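Local coordinates for protein aminoglycoside phosphotransferase (Mycobacterium smegmatis, PDB 6EF6) that phosphorylates (S)-1-amino-2-propanol, probably with a nucleotide as phosphate donor, in the aminoacetone utilization microcompartment, at residues S52-Y57 against V70-Y75; S66-H71 against R124-F129; E80-L85 against G108-T113. All coordinates share one frame; numbering follows the deposited sequence.

Interaction 1: S52-Y57 against V70-Y75; sequences SENATY and VHRQDY. With JFN ((2R)-1-methoxypropan-2-amine), chain C; BEZ (benzoic acid), chain B.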
loop_
_atom_site.group_PDB
_atom_site.type_symbol
_atom_site.label_atom_id
_atom_site.label_comp_id
_atom_site.label_asym_id
_atom_site.label_seq_id
_atom_site.Cartn_x
_atom_site.Cartn_y
_atom_site.Cartn_z
ATOM N N SER A 52 -8.157 -0.986 -4.171
ATOM C CA SER A 52 -7.533 -2.209 -3.670
ATOM C C SER A 52 -7.248 -3.244 -4.749
ATOM O O SER A 52 -7.948 -3.290 -5.745
ATOM C CB SER A 52 -8.397 -2.837 -2.568
ATOM O OG SER A 52 -7.955 -4.142 -2.266
ATOM N N GLU A 53 -6.261 -4.115 -4.532
ATOM C CA GLU A 53 -6.114 -5.308 -5.364
ATOM C C GLU A 53 -7.162 -6.372 -5.039
ATOM O O GLU A 53 -7.373 -7.290 -5.839
ATOM C CB GLU A 53 -4.736 -5.932 -5.142
ATOM C CG GLU A 53 -3.655 -5.502 -6.098
ATOM C CD GLU A 53 -2.636 -6.613 -6.325
ATOM O OE1 GLU A 53 -2.954 -7.579 -7.054
ATOM O OE2 GLU A 53 -1.524 -6.527 -5.760
ATOM N N ASN A 54 -7.791 -6.290 -3.876
ATOM C CA ASN A 54 -8.916 -7.145 -3.538
ATOM C C ASN A 54 -10.176 -6.541 -4.148
ATOM O O ASN A 54 -10.227 -5.347 -4.475
ATOM C CB ASN A 54 -9.048 -7.226 -2.007
ATOM C CG ASN A 54 -7.766 -7.718 -1.341
ATOM O OD1 ASN A 54 -7.295 -8.811 -1.614
ATOM N ND2 ASN A 54 -7.166 -6.880 -0.519
ATOM N N ALA A 55 -11.195 -7.368 -4.314
ATOM C CA ALA A 55 -12.484 -6.885 -4.796
ATOM C C ALA A 55 -13.207 -6.215 -3.634
ATOM O O ALA A 55 -13.489 -6.861 -2.626
ATOM C CB ALA A 55 -13.289 -8.062 -5.343
ATOM N N THR A 56 -13.503 -4.924 -3.763
ATOM C CA THR A 56 -14.154 -4.147 -2.715
ATOM C C THR A 56 -15.443 -3.552 -3.266
ATOM O O THR A 56 -15.459 -3.053 -4.395
ATOM C CB THR A 56 -13.200 -3.044 -2.239
ATOM O OG1 THR A 56 -12.029 -3.651 -1.648
ATOM C CG2 THR A 56 -13.866 -2.147 -1.185
ATOM N N TYR A 57 -16.538 -3.697 -2.519
ATOM C CA TYR A 57 -17.873 -3.364 -3.000
ATOM C C TYR A 57 -18.547 -2.364 -2.077
ATOM O O TYR A 57 -18.485 -2.487 -0.847
ATOM C CB TYR A 57 -18.767 -4.603 -3.044
ATOM C CG TYR A 57 -18.280 -5.687 -3.981
ATOM C CD1 TYR A 57 -17.401 -6.659 -3.541
ATOM C CD2 TYR A 57 -18.694 -5.730 -5.314
ATOM C CE1 TYR A 57 -16.956 -7.652 -4.385
ATOM C CE2 TYR A 57 -18.240 -6.715 -6.164
ATOM C CZ TYR A 57 -17.370 -7.676 -5.690
ATOM O OH TYR A 57 -16.925 -8.637 -6.562
ATOM N N VAL A 70 -13.509 -8.395 -0.328
ATOM C CA VAL A 70 -13.311 -9.824 -0.583
ATOM C C VAL A 70 -11.825 -10.054 -0.872
ATOM O O VAL A 70 -11.299 -9.597 -1.888
ATOM C CB VAL A 70 -14.183 -10.318 -1.745
ATOM C CG1 VAL A 70 -13.911 -11.809 -2.044
ATOM C CG2 VAL A 70 -15.669 -10.131 -1.441
ATOM N N HIS A 71 -11.131 -10.777 0.005
ATOM C CA HIS A 71 -9.688 -10.939 -0.134
ATOM C C HIS A 71 -9.358 -11.870 -1.283
ATOM O O HIS A 71 -9.996 -12.912 -1.479
ATOM C CB HIS A 71 -9.107 -11.500 1.158
ATOM C CG HIS A 71 -9.035 -10.498 2.257
ATOM N ND1 HIS A 71 -7.884 -9.800 2.533
ATOM C CD2 HIS A 71 -9.964 -10.057 3.134
ATOM C CE1 HIS A 71 -8.118 -8.960 3.529
ATOM N NE2 HIS A 71 -9.367 -9.113 3.929
ATOM N N ARG A 72 -8.362 -11.486 -2.067
ATOM C CA ARG A 72 -7.948 -12.366 -3.126
ATOM C C ARG A 72 -7.371 -13.660 -2.551
ATOM O O ARG A 72 -7.028 -13.761 -1.371
ATOM C CB ARG A 72 -7.006 -11.665 -4.094
ATOM C CG ARG A 72 -5.728 -11.217 -3.501
ATOM C CD ARG A 72 -4.971 -10.486 -4.588
ATOM N NE ARG A 72 -3.609 -10.163 -4.201
ATOM C CZ ARG A 72 -3.272 -9.091 -3.496
ATOM N NH1 ARG A 72 -1.999 -8.872 -3.200
ATOM N NH2 ARG A 72 -4.203 -8.237 -3.091
ATOM N N GLN A 73 -7.351 -14.682 -3.398
ATOM C CA GLN A 73 -6.977 -16.015 -2.963
ATOM C C GLN A 73 -5.500 -16.062 -2.605
ATOM O O GLN A 73 -4.664 -15.454 -3.273
ATOM C CB GLN A 73 -7.270 -17.014 -4.091
ATOM C CG GLN A 73 -6.668 -18.384 -3.883
ATOM C CD GLN A 73 -6.931 -19.315 -5.049
ATOM O OE1 GLN A 73 -8.031 -19.338 -5.603
ATOM N NE2 GLN A 73 -5.912 -20.079 -5.438
ATOM N N ASP A 74 -5.183 -16.762 -1.518
ATOM C CA ASP A 74 -3.848 -17.226 -1.163
ATOM C C ASP A 74 -2.929 -16.138 -0.600
ATOM O O ASP A 74 -1.829 -16.462 -0.158
ATOM C CB ASP A 74 -3.129 -17.950 -2.318
ATOM C CG ASP A 74 -3.696 -19.338 -2.572
ATOM O OD1 ASP A 74 -4.089 -20.005 -1.589
ATOM O OD2 ASP A 74 -3.768 -19.754 -3.750
ATOM N N TYR A 75 -3.332 -14.871 -0.582
ATOM C CA TYR A 75 -2.388 -13.835 -0.156
ATOM C C TYR A 75 -2.195 -13.831 1.353
ATOM O O TYR A 75 -1.058 -13.708 1.821
ATOM C CB TYR A 75 -2.845 -12.463 -0.643
ATOM C CG TYR A 75 -1.782 -11.350 -0.681
ATOM C CD1 TYR A 75 -0.632 -11.475 -1.473
ATOM C CD2 TYR A 75 -1.993 -10.168 -0.010
ATOM C CE1 TYR A 75 0.312 -10.441 -1.548
ATOM C CE2 TYR A 75 -1.030 -9.111 -0.071
ATOM C CZ TYR A 75 0.087 -9.275 -0.837
ATOM O OH TYR A 75 1.023 -8.258 -0.950
HETATM C C07 JFN C . -2.363 -1.826 -8.435
HETATM C C08 JFN C . 0.100 -3.340 -6.119
HETATM C C09 JFN C . -0.765 -2.318 -6.844
HETATM C C15 JFN C . 0.767 -2.670 -4.929
HETATM N N04 JFN C . -0.718 -4.397 -5.569
HETATM O O02 JFN C . -1.345 -2.716 -8.041
HETATM C C BEZ B . -9.874 -1.878 2.110
HETATM O O1 BEZ B . -9.200 -2.206 3.086
HETATM O O2 BEZ B . -9.668 -2.437 0.995
HETATM C C1 BEZ B . -10.912 -0.823 2.287
HETATM C C2 BEZ B . -11.404 -0.133 1.194
HETATM C C3 BEZ B . -12.373 0.845 1.382
HETATM C C4 BEZ B . -12.831 1.135 2.660
HETATM C C5 BEZ B . -12.334 0.436 3.756
HETATM C C6 BEZ B . -11.370 -0.531 3.563
HETATM O O HOH W 1 -5.779 -10.028 0.516
HETATM O O HOH W 2 -10.632 -10.402 -4.453
#
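Asn54 turns CG anti to its carbonyl carbon (chi1 -56°), which brings its amide to the backbone at His71 and Arg72; Arg72 holds CG between its own backbone N and carbonyl carbon, then runs extended to NE and lays its guanidinium against the Glu53 carboxylate. The contact closes the open end of a beta hairpin in the N-terminal lobe of a protein-kinase-like fold, where Ala55 and Val70 form an antiparallel hydrogen-bonded pair. Asparagine suits its place because its amide accepts and donates at once. Asn54 OD1 accepts from Arg72 N at 2.9 Å, nearly straight at 172°, and also from a water that bridges to His71 ND1, while ND2 binds Asp254, fixing the amide's rotation. Ser52 OG accepts from Asn54 N at 2.7 Å, an ST turn just before the strand.

The Glu53 carboxylate stacks on the guanidinium of Arg72, their planes 15° apart, with Glu53 CD 3.8 Å above the guanidinium plane. The salt bridge to Arg72 NH1 is long and by charge alone, and OE2 is less surely placed because it crowds the ligand's amine. On the other side Tyr75 CB touches near the rim, and Arg72 NH1 stands 3.0 Å over the centre of the Tyr75 ring. Glu53 also lines the (2R)-1-methoxypropan-2-amine pocket, whereas Ser52 and Thr56 border the benzoic acid site. Val70 CG2 meets the edge of the Tyr57 ring at CE1, 4.1 Å away. Val70 N binds Ala55 O at 2.8 Å; the return bond is weak, and a water spans it, accepting from Ala55 N and donating to Val70 O at 2.8 Å.

Interaction 2: S66-H71 against R124-F129; sequences SILRVH and RHVVHF. With BEZ (benzoic acid), chain B.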
loop_
_atom_site.group_PDB
_atom_site.type_symbol
_atom_site.label_atom_id
_atom_site.label_comp_id
_atom_site.label_asym_id
_atom_site.label_seq_id
_atom_site.Cartn_x
_atom_site.Cartn_y
_atom_site.Cartn_z
ATOM N N SER A 66 -22.343 0.568 3.232
ATOM C CA SER A 66 -21.160 -0.004 3.869
ATOM C C SER A 66 -20.255 -0.585 2.787
ATOM O O SER A 66 -20.559 -0.504 1.600
ATOM C CB SER A 66 -21.538 -1.013 4.966
ATOM O OG SER A 66 -22.351 -2.065 4.462
ATOM N N ILE A 67 -19.103 -1.104 3.205
ATOM C CA ILE A 67 -18.070 -1.560 2.283
ATOM C C ILE A 67 -17.686 -3.001 2.582
ATOM O O ILE A 67 -17.346 -3.345 3.724
ATOM C CB ILE A 67 -16.839 -0.639 2.319
ATOM C CG1 ILE A 67 -17.247 0.731 1.759
ATOM C CG2 ILE A 67 -15.723 -1.252 1.513
ATOM C CD1 ILE A 67 -16.240 1.812 2.014
ATOM N N LEU A 68 -17.709 -3.846 1.559
ATOM C CA LEU A 68 -17.345 -5.248 1.725
ATOM C C LEU A 68 -16.057 -5.542 0.955
ATOM O O LEU A 68 -15.996 -5.319 -0.262
ATOM C CB LEU A 68 -18.492 -6.136 1.230
ATOM C CG LEU A 68 -18.407 -7.600 1.584
ATOM C CD1 LEU A 68 -18.597 -7.819 3.061
ATOM C CD2 LEU A 68 -19.505 -8.351 0.805
ATOM N N ARG A 69 -15.028 -6.029 1.641
ATOM C CA ARG A 69 -13.749 -6.371 1.027
ATOM C C ARG A 69 -13.607 -7.891 0.900
ATOM O O ARG A 69 -13.561 -8.598 1.917
ATOM C CB ARG A 69 -12.607 -5.820 1.883
ATOM C CG ARG A 69 -11.216 -6.142 1.368
ATOM C CD ARG A 69 -10.164 -5.475 2.255
ATOM N NE ARG A 69 -9.993 -6.185 3.504
ATOM C CZ ARG A 69 -9.121 -5.818 4.447
ATOM N NH1 ARG A 69 -8.407 -4.692 4.320
ATOM N NH2 ARG A 69 -8.961 -6.595 5.491
ATOM N N VAL A 70 -13.509 -8.395 -0.328
ATOM C CA VAL A 70 -13.311 -9.824 -0.583
ATOM C C VAL A 70 -11.825 -10.054 -0.872
ATOM O O VAL A 70 -11.299 -9.597 -1.888
ATOM C CB VAL A 70 -14.183 -10.318 -1.745
ATOM C CG1 VAL A 70 -13.911 -11.809 -2.044
ATOM C CG2 VAL A 70 -15.669 -10.131 -1.441
ATOM N N HIS A 71 -11.131 -10.777 0.005
ATOM C CA HIS A 71 -9.688 -10.939 -0.134
ATOM C C HIS A 71 -9.358 -11.870 -1.283
ATOM O O HIS A 71 -9.996 -12.912 -1.479
ATOM C CB HIS A 71 -9.107 -11.500 1.158
ATOM C CG HIS A 71 -9.035 -10.498 2.257
ATOM N ND1 HIS A 71 -7.884 -9.800 2.533
ATOM C CD2 HIS A 71 -9.964 -10.057 3.134
ATOM C CE1 HIS A 71 -8.118 -8.960 3.529
ATOM N NE2 HIS A 71 -9.367 -9.113 3.929
ATOM N N ARG A 124 -12.427 -18.302 0.923
ATOM C CA ARG A 124 -12.132 -16.890 0.721
ATOM C C ARG A 124 -12.534 -16.095 1.953
ATOM O O ARG A 124 -13.604 -16.331 2.529
ATOM C CB ARG A 124 -12.942 -16.362 -0.465
ATOM C CG ARG A 124 -12.782 -17.215 -1.713
ATOM C CD ARG A 124 -11.403 -17.028 -2.281
ATOM N NE ARG A 124 -11.203 -15.640 -2.637
ATOM C CZ ARG A 124 -11.628 -15.084 -3.768
ATOM N NH1 ARG A 124 -12.279 -15.800 -4.677
ATOM N NH2 ARG A 124 -11.395 -13.806 -3.995
ATOM N N HIS A 125 -11.684 -15.154 2.337
ATOM C CA HIS A 125 -11.913 -14.330 3.512
ATOM C C HIS A 125 -12.503 -12.981 3.112
ATOM O O HIS A 125 -12.167 -12.415 2.058
ATOM C CB HIS A 125 -10.602 -14.160 4.291
ATOM C CG HIS A 125 -9.831 -15.439 4.422
ATOM N ND1 HIS A 125 -10.362 -16.572 5.004
ATOM C CD2 HIS A 125 -8.584 -15.775 4.013
ATOM C CE1 HIS A 125 -9.477 -17.550 4.944
ATOM N NE2 HIS A 125 -8.384 -17.088 4.362
ATOM N N VAL A 126 -13.400 -12.482 3.958
ATOM C CA VAL A 126 -14.146 -11.259 3.713
ATOM C C VAL A 126 -14.121 -10.417 4.984
ATOM O O VAL A 126 -14.230 -10.952 6.087
ATOM C CB VAL A 126 -15.591 -11.626 3.295
ATOM C CG1 VAL A 126 -16.369 -10.399 3.020
ATOM C CG2 VAL A 126 -15.559 -12.540 2.054
ATOM N N VAL A 127 -13.963 -9.105 4.837
ATOM C CA VAL A 127 -14.124 -8.166 5.948
ATOM C C VAL A 127 -15.106 -7.075 5.526
ATOM O O VAL A 127 -15.062 -6.592 4.390
ATOM C CB VAL A 127 -12.775 -7.565 6.431
ATOM C CG1 VAL A 127 -13.021 -6.666 7.615
ATOM C CG2 VAL A 127 -11.795 -8.645 6.762
ATOM N N HIS A 128 -16.016 -6.713 6.425
ATOM C CA HIS A 128 -17.040 -5.695 6.206
ATOM C C HIS A 128 -16.658 -4.451 6.994
ATOM O O HIS A 128 -16.284 -4.555 8.166
ATOM C CB HIS A 128 -18.383 -6.245 6.674
ATOM C CG HIS A 128 -19.585 -5.481 6.208
ATOM N ND1 HIS A 128 -20.862 -5.890 6.532
ATOM C CD2 HIS A 128 -19.732 -4.388 5.425
ATOM C CE1 HIS A 128 -21.741 -5.072 5.990
ATOM N NE2 HIS A 128 -21.088 -4.158 5.301
ATOM N N PHE A 129 -16.704 -3.286 6.355
ATOM C CA PHE A 129 -16.365 -2.020 6.993
ATOM C C PHE A 129 -17.528 -1.036 6.909
ATOM O O PHE A 129 -18.344 -1.097 5.979
ATOM C CB PHE A 129 -15.153 -1.372 6.285
ATOM C CG PHE A 129 -13.878 -2.188 6.360
ATOM C CD1 PHE A 129 -13.097 -2.182 7.511
ATOM C CD2 PHE A 129 -13.446 -2.934 5.260
ATOM C CE1 PHE A 129 -11.903 -2.914 7.565
ATOM C CE2 PHE A 129 -12.278 -3.681 5.304
ATOM C CZ PHE A 129 -11.480 -3.650 6.452
HETATM C C BEZ B . -9.874 -1.878 2.110
HETATM O O1 BEZ B . -9.200 -2.206 3.086
HETATM O O2 BEZ B . -9.668 -2.437 0.995
HETATM C C1 BEZ B . -10.912 -0.823 2.287
HETATM C C2 BEZ B . -11.404 -0.133 1.194
HETATM C C3 BEZ B . -12.373 0.845 1.382
HETATM C C4 BEZ B . -12.831 1.135 2.660
HETATM C C5 BEZ B . -12.334 0.436 3.756
HETATM C C6 BEZ B . -11.370 -0.531 3.563
HETATM O O HOH W 3 -9.004 -15.038 0.669
#
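Arg69 and Val127 face each other as a hydrogen-bonded pair of antiparallel strands, and their side chains run side by side. Arg69 CB rests 3.6 Å from Val127 O, and CG lies over the rim of the His71 ring. Arg69 CD passes 3.3 Å from O2 of the benzoic acid before the chain bends at chi3 (76°). Arg69 NE then lies in the plane of the Phe129 ring at its edge, 3.8 Å from Phe129 CE2. Arg69 CZ is 3.8 Å from Phe129 CZ, where the ring's edge meets the guanidinium face with the planes 83° apart. At the tip, Arg69 NH1 donates to benzoic acid O1 at 2.9 Å, while NH2 touches Val127 CG2 and forms a salt bridge with Glu84. Arginine fits because its separate nitrogens can serve ligand and helix together. Phe129 supplies an apolar floor, one face against C6 of the benzoic acid and the other against Val127 CG1.

On the side bearing Leu68 and Val126, packing is tight, with Leu68 CD1 3.4 Å from Val126 CG1. Ser66 OG and His128 NE2 share a hydrogen bond of 2.6 Å in the imidazole plane. Arg124 grips His71 O side-on with NE and NH2, the latter also bridged to Asp27. Arg69 with Glu84 on helix 78-94 probably stands where protein-kinase-like folds have their strand lysine and C-helix glutamate.

Interaction 3: E80-L85 against G108-T113; sequences EIESEL and GRRVVT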
loop_
_atom_site.group_PDB
_atom_site.type_symbol
_atom_site.label_atom_id
_atom_site.label_comp_id
_atom_site.label_asym_id
_atom_site.label_seq_id
_atom_site.Cartn_x
_atom_site.Cartn_y
_atom_site.Cartn_z
ATOM N N GLU A 80 -3.479 -13.427 9.942
ATOM C CA GLU A 80 -2.791 -12.241 9.438
ATOM C C GLU A 80 -3.768 -11.100 9.228
ATOM O O GLU A 80 -3.479 -9.960 9.576
ATOM C CB GLU A 80 -2.127 -12.559 8.107
ATOM C CG GLU A 80 -1.004 -13.560 8.114
ATOM C CD GLU A 80 -0.572 -13.869 6.679
ATOM O OE1 GLU A 80 -1.090 -14.848 6.110
ATOM O OE2 GLU A 80 0.234 -13.094 6.096
ATOM N N ILE A 81 -4.943 -11.395 8.666
ATOM C CA ILE A 81 -5.966 -10.368 8.492
ATOM C C ILE A 81 -6.417 -9.850 9.850
ATOM O O ILE A 81 -6.539 -8.639 10.057
ATOM C CB ILE A 81 -7.138 -10.904 7.641
ATOM C CG1 ILE A 81 -6.657 -11.394 6.252
ATOM C CG2 ILE A 81 -8.205 -9.820 7.494
ATOM C CD1 ILE A 81 -7.730 -12.109 5.381
ATOM N N GLU A 82 -6.607 -10.757 10.811
ATOM C CA GLU A 82 -6.959 -10.334 12.165
ATOM C C GLU A 82 -5.923 -9.377 12.749
ATOM O O GLU A 82 -6.290 -8.423 13.434
ATOM C CB GLU A 82 -7.135 -11.535 13.076
ATOM C CG GLU A 82 -8.362 -12.363 12.715
ATOM C CD GLU A 82 -8.410 -13.677 13.463
ATOM O OE1 GLU A 82 -7.425 -14.013 14.156
ATOM O OE2 GLU A 82 -9.435 -14.377 13.349
ATOM N N SER A 83 -4.631 -9.597 12.472
ATOM C CA SER A 83 -3.592 -8.686 12.933
ATOM C C SER A 83 -3.722 -7.297 12.309
ATOM O O SER A 83 -3.500 -6.286 12.989
ATOM C CB SER A 83 -2.217 -9.305 12.693
ATOM O OG SER A 83 -2.018 -10.404 13.582
ATOM N N GLU A 84 -4.043 -7.208 11.007
ATOM C CA GLU A 84 -4.320 -5.910 10.396
ATOM C C GLU A 84 -5.434 -5.231 11.166
ATOM O O GLU A 84 -5.346 -4.047 11.494
ATOM C CB GLU A 84 -4.759 -6.102 8.937
ATOM C CG GLU A 84 -5.257 -4.796 8.264
ATOM C CD GLU A 84 -6.221 -5.021 7.085
ATOM O OE1 GLU A 84 -6.465 -6.186 6.707
ATOM O OE2 GLU A 84 -6.726 -4.008 6.546
ATOM N N LEU A 85 -6.525 -5.966 11.406
ATOM C CA LEU A 85 -7.688 -5.397 12.087
ATOM C C LEU A 85 -7.351 -4.966 13.514
ATOM O O LEU A 85 -7.895 -3.976 13.992
ATOM C CB LEU A 85 -8.890 -6.363 12.037
ATOM C CG LEU A 85 -9.313 -6.810 10.608
ATOM C CD1 LEU A 85 -10.568 -7.647 10.687
ATOM C CD2 LEU A 85 -9.476 -5.665 9.623
ATOM N N GLY A 108 -20.468 -12.099 15.581
ATOM C CA GLY A 108 -19.490 -11.277 16.264
ATOM C C GLY A 108 -18.103 -11.332 15.684
ATOM O O GLY A 108 -17.222 -10.603 16.158
ATOM N N ARG A 109 -17.853 -12.154 14.689
ATOM C CA ARG A 109 -16.494 -12.270 14.198
ATOM C C ARG A 109 -16.191 -11.189 13.176
ATOM O O ARG A 109 -17.083 -10.646 12.519
ATOM C CB ARG A 109 -16.261 -13.672 13.664
ATOM C CG ARG A 109 -16.358 -14.670 14.848
ATOM C CD ARG A 109 -16.312 -16.131 14.460
ATOM N NE ARG A 109 -15.428 -16.363 13.321
ATOM C CZ ARG A 109 -15.836 -16.605 12.077
ATOM N NH1 ARG A 109 -14.938 -16.798 11.118
ATOM N NH2 ARG A 109 -17.130 -16.671 11.780
ATOM N N ARG A 110 -14.914 -10.857 13.071
ATOM C CA ARG A 110 -14.494 -9.779 12.193
ATOM C C ARG A 110 -14.175 -10.251 10.788
ATOM O O ARG A 110 -14.332 -9.481 9.842
ATOM C CB ARG A 110 -13.260 -9.104 12.781
ATOM C CG ARG A 110 -13.540 -8.464 14.117
ATOM C CD ARG A 110 -12.330 -7.722 14.727
ATOM N NE ARG A 110 -11.213 -8.620 14.931
ATOM C CZ ARG A 110 -9.998 -8.193 15.301
ATOM N NH1 ARG A 110 -9.802 -6.915 15.568
ATOM N NH2 ARG A 110 -9.011 -9.066 15.423
ATOM N N VAL A 111 -13.669 -11.466 10.634
ATOM C CA VAL A 111 -13.322 -12.021 9.327
ATOM C C VAL A 111 -14.280 -13.163 9.027
ATOM O O VAL A 111 -14.301 -14.164 9.751
ATOM C CB VAL A 111 -11.876 -12.518 9.298
ATOM C CG1 VAL A 111 -11.521 -12.981 7.867
ATOM C CG2 VAL A 111 -10.942 -11.395 9.796
ATOM N N VAL A 112 -15.050 -13.026 7.948
ATOM C CA VAL A 112 -15.968 -14.073 7.492
ATOM C C VAL A 112 -15.268 -14.849 6.390
ATOM O O VAL A 112 -14.846 -14.257 5.394
ATOM C CB VAL A 112 -17.281 -13.471 6.963
ATOM C CG1 VAL A 112 -18.138 -14.537 6.299
ATOM C CG2 VAL A 112 -18.044 -12.803 8.096
ATOM N N THR A 113 -15.196 -16.170 6.531
ATOM C CA THR A 113 -14.628 -17.033 5.506
ATOM C C THR A 113 -15.761 -17.771 4.830
ATOM O O THR A 113 -16.565 -18.414 5.511
ATOM C CB THR A 113 -13.657 -18.045 6.120
ATOM O OG1 THR A 113 -12.581 -17.349 6.754
ATOM C CG2 THR A 113 -13.081 -18.967 5.048
HETATM O O HOH W 4 -12.466 -13.212 12.993
#
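The chain from Gly108 to Thr113 passes alongside the helix, coming nearest where the CA atoms of Glu82 and Val111 lie 7.2 Å apart, and then enters a strand. Val111 is the centre of the contact. Its CG2, set anti to the carbonyl carbon, reaches Ile81 CG2 and Leu85 CD1, each at 3.9 Å, and also brushes the aliphatic CG of Glu82. Ile81 and Leu85 stand one helical turn apart, so both present branched apolar chains to the same methyl group; a compact valine fills this place well.

Arg110 flanks that core. Arg110 and Leu85 overlap head to tail, Arg110 CB lying 3.7 Å from Leu85 CD1. A bend at chi3 (-60°) then turns one face of the Arg110 guanidinium onto Leu85 CB, which sits 3.7 Å above its plane, nearer the border of the group than its middle. The long arginine thus covers leucine with its flat end, while NH2 forms a salt bridge with Asp86. Nearby, a water donates to Glu82 OE2 and accepts from Val111 N at 3.2 Å. Helix 78-94, by its place beside the sheet and its Glu84, probably corresponds to the C-helix of protein kinases, packed against the N-lobe sheet near its edge strand 112-114.

How the interactions relate
All three contacts belong to one five-stranded antiparallel sheet and the helix packed on it. Interactions 1 and 2 share Val70 and His71, and the probable hydrogen bond from Tyr57 N to Leu68 O, 2.8 Å, continues the hairpin between them; together they border the benzoic acid, in a pocket that includes Pro100 and Ile251. Interaction 3 is nested in the chain loop that interaction 2 closes. The two are joined by a probable hydrogen bond from Val126 N to Val112 O, 2.7 Å, and by the salt bridge of Arg69 NH2 with Glu84 OE1, 2.8 Å, tying helix to strand beside the ligand. His71 ND1 and Ile81 CD1, 3.7 Å apart, join interactions 1 and 3.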